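Local structure of Z-ring associated protein G (Haemophilus ducreyi, 6UN9) at the interface of chains A and B. The protein probably takes part in cell division, envelope biogenesis and cell shape maintenance, likely linking the Z-ring to septal peptidoglycan-synthesizing complexes through a tetrameric helical coiled coil. Numbering follows the deposited sequence. Chains: chain A/B, Uncharacterized protein.

Contact 1: the interface of chains A and B. Residues chain A 71-72, 75; chain B 36, 39-40, 43.
A:Leu72 lays its two methyl branches across the flank of the chain B helix 18-66, between B:Leu39 and B:Glu40. One branch packs on the base of a leucine, with A:Leu72 CD2 3.5 Å from B:Leu39 CB. The other turns to the glutamate side, with A:Leu72 CD1 3.8 Å from the aliphatic B:Glu40 CG. A:Leu72 CD1 also lies 3.6 Å from the backbone O of B:Leu39. CG of A:Leu72 sits beside its own backbone N (chi1 -55°), and the branches then spread over the helix surface. A:Leu71 comes to B:Leu39 at a slant and meets the far end of the side chain. A:Leu71 CB is 3.6 Å from B:Leu39 CD2, and A:Leu71 CD2 touches the same methyl. B:Leu39 is therefore used at both ends, base and tip, by two consecutive leucines. The polar margin lies at A:Ser75. The hydroxyl A:Ser75 OG is 3.1 Å from the carboxylate oxygen B:Glu40 OE2, a hydrogen bond by its chemistry. B:Glu40 OE2 also forms a long salt bridge, 4.0 Å, with the ammonium B:Lys36 NZ, one helical turn earlier. The lysine may help to hold the carboxylate toward the serine. At 2.80 Å resolution these details are approximate. The site fastens the non-helical segment after the chain A helix to the long helix of chain B, and probably contributes to pairing the chains within the tetramer.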
ATOM      1  N   LEU A  71      24.126  -8.180  -0.280  1.00 81.44           N
ATOM      2  CA  LEU A  71      24.754  -8.186   1.035  1.00 74.73           C
ATOM      3  C   LEU A  71      24.894  -9.592   1.588  1.00 74.76           C
ATOM      4  O   LEU A  71      25.462  -9.766   2.671  1.00 89.48           O
ATOM      5  CB  LEU A  71      23.979  -7.298   2.023  1.00 73.28           C
ATOM      6  CG  LEU A  71      24.205  -5.775   1.982  1.00 73.09           C
ATOM      7  CD1 LEU A  71      23.933  -5.221   0.622  1.00 74.02           C
ATOM      8  CD2 LEU A  71      23.372  -5.029   3.000  1.00 71.79           C
ATOM      9  N   LEU A  72      24.422 -10.595   0.848  1.00 77.70           N
ATOM     10  CA  LEU A  72      24.450 -11.998   1.265  1.00103.79           C
ATOM     11  C   LEU A  72      24.928 -12.846   0.094  1.00111.37           C
ATOM     12  O   LEU A  72      24.200 -13.706  -0.405  1.00 95.96           O
ATOM     13  CB  LEU A  72      23.069 -12.462   1.737  1.00109.38           C
ATOM     14  CG  LEU A  72      22.218 -11.791   2.827  1.00 91.20           C
ATOM     15  CD1 LEU A  72      20.917 -12.576   3.013  1.00 77.78           C
ATOM     16  CD2 LEU A  72      22.964 -11.691   4.152  1.00 93.78           C
ATOM     17  N   SER A  75      25.152 -16.569   0.470  1.00128.61           N
ATOM     18  CA  SER A  75      23.850 -17.014   0.957  1.00118.77           C
ATOM     19  C   SER A  75      22.887 -17.299  -0.197  1.00111.71           C
ATOM     20  O   SER A  75      23.083 -16.873  -1.338  1.00113.18           O
ATOM     21  CB  SER A  75      23.228 -15.969   1.888  1.00105.61           C
ATOM     22  OG  SER A  75      23.900 -15.899   3.131  1.00100.52           O
TER
ATOM     23  N   LYS B  36      25.977 -11.843   9.796  1.00 69.70           N
ATOM     24  CA  LYS B  36      25.471 -12.524   8.608  1.00 73.23           C
ATOM     25  C   LYS B  36      24.256 -13.381   8.928  1.00 77.88           C
ATOM     26  O   LYS B  36      23.429 -13.631   8.042  1.00 78.31           O
ATOM     27  CB  LYS B  36      26.538 -13.406   7.960  1.00 70.36           C
ATOM     28  CG  LYS B  36      26.163 -13.837   6.537  1.00 70.67           C
ATOM     29  CD  LYS B  36      26.883 -15.095   6.043  1.00 71.45           C
ATOM     30  CE  LYS B  36      26.593 -16.318   6.916  1.00 80.86           C
ATOM     31  NZ  LYS B  36      27.051 -17.584   6.260  1.00 87.74           N
ATOM     32  N   LEU B  39      21.360 -10.573   9.006  1.00 83.55           N
ATOM     33  CA  LEU B  39      20.994 -10.111   7.685  1.00 69.69           C
ATOM     34  C   LEU B  39      20.277 -11.192   6.893  1.00 71.94           C
ATOM     35  O   LEU B  39      19.585 -10.869   5.923  1.00 78.05           O
ATOM     36  CB  LEU B  39      22.256  -9.643   6.946  1.00 69.15           C
ATOM     37  CG  LEU B  39      22.044  -8.508   5.959  1.00 85.53           C
ATOM     38  CD1 LEU B  39      21.147  -7.434   6.592  1.00 90.68           C
ATOM     39  CD2 LEU B  39      23.375  -7.929   5.519  1.00 68.56           C
ATOM     40  N   GLU B  40      20.438 -12.468   7.259  1.00 70.92           N
ATOM     41  CA  GLU B  40      19.637 -13.490   6.598  1.00 86.62           C
ATOM     42  C   GLU B  40      18.221 -13.488   7.162  1.00 88.53           C
ATOM     43  O   GLU B  40      17.246 -13.502   6.403  1.00 83.16           O
ATOM     44  CB  GLU B  40      20.293 -14.874   6.722  1.00 84.80           C
ATOM     45  CG  GLU B  40      21.551 -15.025   5.846  1.00110.70           C
ATOM     46  CD  GLU B  40      22.019 -16.472   5.637  1.00122.76           C
ATOM     47  OE1 GLU B  40      21.256 -17.276   5.046  1.00119.32           O
ATOM     48  OE2 GLU B  40      23.160 -16.796   6.055  1.00 73.19           O
ATOM     49  N   PHE B  43      16.174 -10.253   5.909  1.00 86.89           N
ATOM     50  CA  PHE B  43      15.633 -10.272   4.550  1.00 74.70           C
ATOM     51  C   PHE B  43      14.627 -11.394   4.315  1.00 80.11           C
ATOM     52  O   PHE B  43      13.732 -11.238   3.479  1.00 98.37           O
ATOM     53  CB  PHE B  43      16.744 -10.390   3.512  1.00 70.68           C
ATOM     54  CG  PHE B  43      17.483  -9.114   3.265  1.00 69.95           C
ATOM     55  CD1 PHE B  43      16.892  -8.080   2.561  1.00 69.99           C
ATOM     56  CD2 PHE B  43      18.781  -8.958   3.713  1.00 77.87           C
ATOM     57  CE1 PHE B  43      17.570  -6.894   2.325  1.00 69.59           C
ATOM     58  CE2 PHE B  43      19.469  -7.785   3.483  1.00 80.92           C
ATOM     59  CZ  PHE B  43      18.858  -6.750   2.788  1.00 90.36           C
TER

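Contact 2: the interface of chains A and B. Residues chain A 43, 47, 50-51; chain B 57, 80-81.
B:Phe80, which meets A:Ala47 and A:Glu51, and B:Tyr57, which meets A:Leu50, both carry CG anti to the backbone N, with chi1 -168° in B:Phe80. In B:Phe80 this sends the phenyl ring from the non-helical segment after the chain B helix to the helix 42-69 of chain A. In B:Tyr57 it sends the phenol from helix 18-66 to the same helix. One face of the B:Phe80 ring lies on the stretch from A:Ala47 to A:Glu51. The A:Ala47 backbone O lies over the CD2 end of that face. The methyl is nearer the rim, with A:Ala47 CB 3.5 Å from B:Phe80 CD2. CB and CG of A:Glu51 lie over the CE1 and CZ end of the same face, with A:Glu51 CG 3.5 Å from B:Phe80 CE1. The glutamate chain is extended and crosses the ring at a slant, its carboxylate plane turned 41° from the ring plane. B:Phe80 CE2 also reaches A:Leu50 CB, at 3.9 Å. B:Phe81 adds a second ring. The alanine methyl lies over the CZ and CE1 rim of its face, with A:Ala47 CB 3.4 Å from B:Phe81 CZ. This small side chain is thus met by both phenylalanines. The A:Phe43 backbone O lies in the plane of the B:Phe81 ring, at its edge, 3.6 Å from B:Phe81 CE1. The phenol of B:Tyr57 supplies the polar link. B:Tyr57 OH donates a hydrogen bond of 3.2 Å to the A:Leu50 backbone O. The donor stands above the carbonyl plane, 67° out of it, so at this resolution the bond is probably poorly aligned. The same carbonyl oxygen lies in the plane of the tyrosine ring, at its edge. B:Tyr57 OH in turn lies in the plane of the B:Phe80 ring, at its edge. The site packs aromatic groups of chain B onto the chain A helix and probably contributes to pairing the chains within the tetramer.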
ATOM      1  N   PHE A  43     -13.660   6.253  -9.418  1.00 68.68           N
ATOM      2  CA  PHE A  43     -12.836   5.208  -9.997  1.00 69.19           C
ATOM      3  C   PHE A  43     -11.740   5.741 -10.903  1.00 74.90           C
ATOM      4  O   PHE A  43     -10.859   4.974 -11.294  1.00 89.40           O
ATOM      5  CB  PHE A  43     -13.698   4.215 -10.780  1.00 69.70           C
ATOM      6  CG  PHE A  43     -14.552   3.369  -9.909  1.00 69.29           C
ATOM      7  CD1 PHE A  43     -13.989   2.415  -9.097  1.00 69.10           C
ATOM      8  CD2 PHE A  43     -15.924   3.551  -9.873  1.00103.92           C
ATOM      9  CE1 PHE A  43     -14.757   1.646  -8.271  1.00 68.87           C
ATOM     10  CE2 PHE A  43     -16.717   2.777  -9.047  1.00102.56           C
ATOM     11  CZ  PHE A  43     -16.126   1.823  -8.241  1.00104.80           C
ATOM     12  N   ALA A  47      -8.066   4.698  -9.438  1.00 91.39           N
ATOM     13  CA  ALA A  47      -7.089   4.062 -10.313  1.00 87.06           C
ATOM     14  C   ALA A  47      -5.765   4.819 -10.327  1.00 82.26           C
ATOM     15  O   ALA A  47      -4.711   4.226 -10.579  1.00 71.23           O
ATOM     16  CB  ALA A  47      -7.652   3.958 -11.733  1.00 71.41           C
ATOM     17  N   LEU A  50      -4.022   4.213  -6.774  1.00 68.78           N
ATOM     18  CA  LEU A  50      -3.689   2.804  -6.593  1.00 68.84           C
ATOM     19  C   LEU A  50      -2.448   2.416  -7.381  1.00 82.23           C
ATOM     20  O   LEU A  50      -1.671   1.570  -6.931  1.00 80.29           O
ATOM     21  CB  LEU A  50      -4.855   1.909  -7.011  1.00 69.01           C
ATOM     22  CG  LEU A  50      -5.912   1.671  -5.945  1.00 81.27           C
ATOM     23  CD1 LEU A  50      -7.113   0.903  -6.523  1.00 87.46           C
ATOM     24  CD2 LEU A  50      -5.300   0.937  -4.791  1.00 67.87           C
ATOM     25  N   GLU A  51      -2.263   2.996  -8.566  1.00 75.75           N
ATOM     26  CA  GLU A  51      -1.051   2.716  -9.317  1.00 88.28           C
ATOM     27  C   GLU A  51       0.156   3.361  -8.651  1.00 94.07           C
ATOM     28  O   GLU A  51       1.215   2.732  -8.540  1.00 98.11           O
ATOM     29  CB  GLU A  51      -1.197   3.183 -10.763  1.00 93.50           C
ATOM     30  CG  GLU A  51      -0.284   2.425 -11.712  1.00107.05           C
ATOM     31  CD  GLU A  51      -0.316   2.960 -13.126  1.00118.11           C
ATOM     32  OE1 GLU A  51       0.205   2.259 -14.026  1.00123.19           O
ATOM     33  OE2 GLU A  51      -0.851   4.075 -13.337  1.00116.37           O
TER
ATOM     34  N   TYR B  57      -2.747  -5.642  -2.091  1.00 78.03           N
ATOM     35  CA  TYR B  57      -2.891  -4.794  -3.264  1.00 86.50           C
ATOM     36  C   TYR B  57      -3.776  -5.448  -4.318  1.00111.33           C
ATOM     37  O   TYR B  57      -4.832  -4.901  -4.641  1.00122.76           O
ATOM     38  CB  TYR B  57      -1.548  -4.436  -3.884  1.00 76.90           C
ATOM     39  CG  TYR B  57      -1.699  -3.583  -5.115  1.00 76.86           C
ATOM     40  CD1 TYR B  57      -1.715  -2.207  -5.015  1.00 76.77           C
ATOM     41  CD2 TYR B  57      -1.851  -4.152  -6.372  1.00 77.07           C
ATOM     42  CE1 TYR B  57      -1.862  -1.411  -6.126  1.00 76.86           C
ATOM     43  CE2 TYR B  57      -1.992  -3.372  -7.496  1.00 77.13           C
ATOM     44  CZ  TYR B  57      -1.999  -1.995  -7.371  1.00 77.03           C
ATOM     45  OH  TYR B  57      -2.153  -1.192  -8.483  1.00 77.22           O
ATOM     46  N   PHE B  80      -6.715   1.671 -16.357  1.00132.19           N
ATOM     47  CA  PHE B  80      -6.026   0.927 -15.306  1.00126.31           C
ATOM     48  C   PHE B  80      -6.640  -0.448 -15.085  1.00129.37           C
ATOM     49  O   PHE B  80      -5.930  -1.408 -14.761  1.00146.57           O
ATOM     50  CB  PHE B  80      -6.047   1.728 -14.008  1.00129.12           C
ATOM     51  CG  PHE B  80      -5.126   1.190 -12.951  1.00131.76           C
ATOM     52  CD1 PHE B  80      -3.853   0.768 -13.280  1.00127.67           C
ATOM     53  CD2 PHE B  80      -5.529   1.122 -11.626  1.00132.78           C
ATOM     54  CE1 PHE B  80      -3.012   0.281 -12.318  1.00132.80           C
ATOM     55  CE2 PHE B  80      -4.686   0.642 -10.659  1.00125.63           C
ATOM     56  CZ  PHE B  80      -3.429   0.221 -11.003  1.00134.82           C
ATOM     57  N   PHE B  81      -7.949  -0.568 -15.255  1.00126.47           N
ATOM     58  CA  PHE B  81      -8.629  -1.830 -15.020  1.00116.92           C
ATOM     59  C   PHE B  81      -8.806  -2.562 -16.351  1.00123.02           C
ATOM     60  O   PHE B  81      -9.205  -1.953 -17.349  1.00 87.60           O
ATOM     61  CB  PHE B  81      -9.950  -1.562 -14.299  1.00106.66           C
ATOM     62  CG  PHE B  81      -9.803  -0.611 -13.122  1.00106.99           C
ATOM     63  CD1 PHE B  81     -10.432   0.621 -13.120  1.00 83.08           C
ATOM     64  CD2 PHE B  81      -8.990  -0.937 -12.037  1.00104.02           C
ATOM     65  CE1 PHE B  81     -10.290   1.492 -12.049  1.00 82.92           C
ATOM     66  CE2 PHE B  81      -8.841  -0.058 -10.961  1.00 93.60           C
ATOM     67  CZ  PHE B  81      -9.499   1.152 -10.970  1.00 82.21           C
TER

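The centres of the C-alpha atoms of contact 1 and contact 2 lie about 34 Å apart, so the two chains meet over a long stretch. Both contacts use the chain B helix 18-66, contact 1 near its middle and contact 2 toward its end. The roles of the chains swap. In contact 1 the segment after the chain A helix lies on the chain B helix. In contact 2 the segment after the chain B helix, together with B:Tyr57 of that helix, lies on the chain A helix. Phe43 occurs in both, once from each chain. Two-fold symmetry repeats each contact, giving a reciprocal pairing that fits the homotetramer.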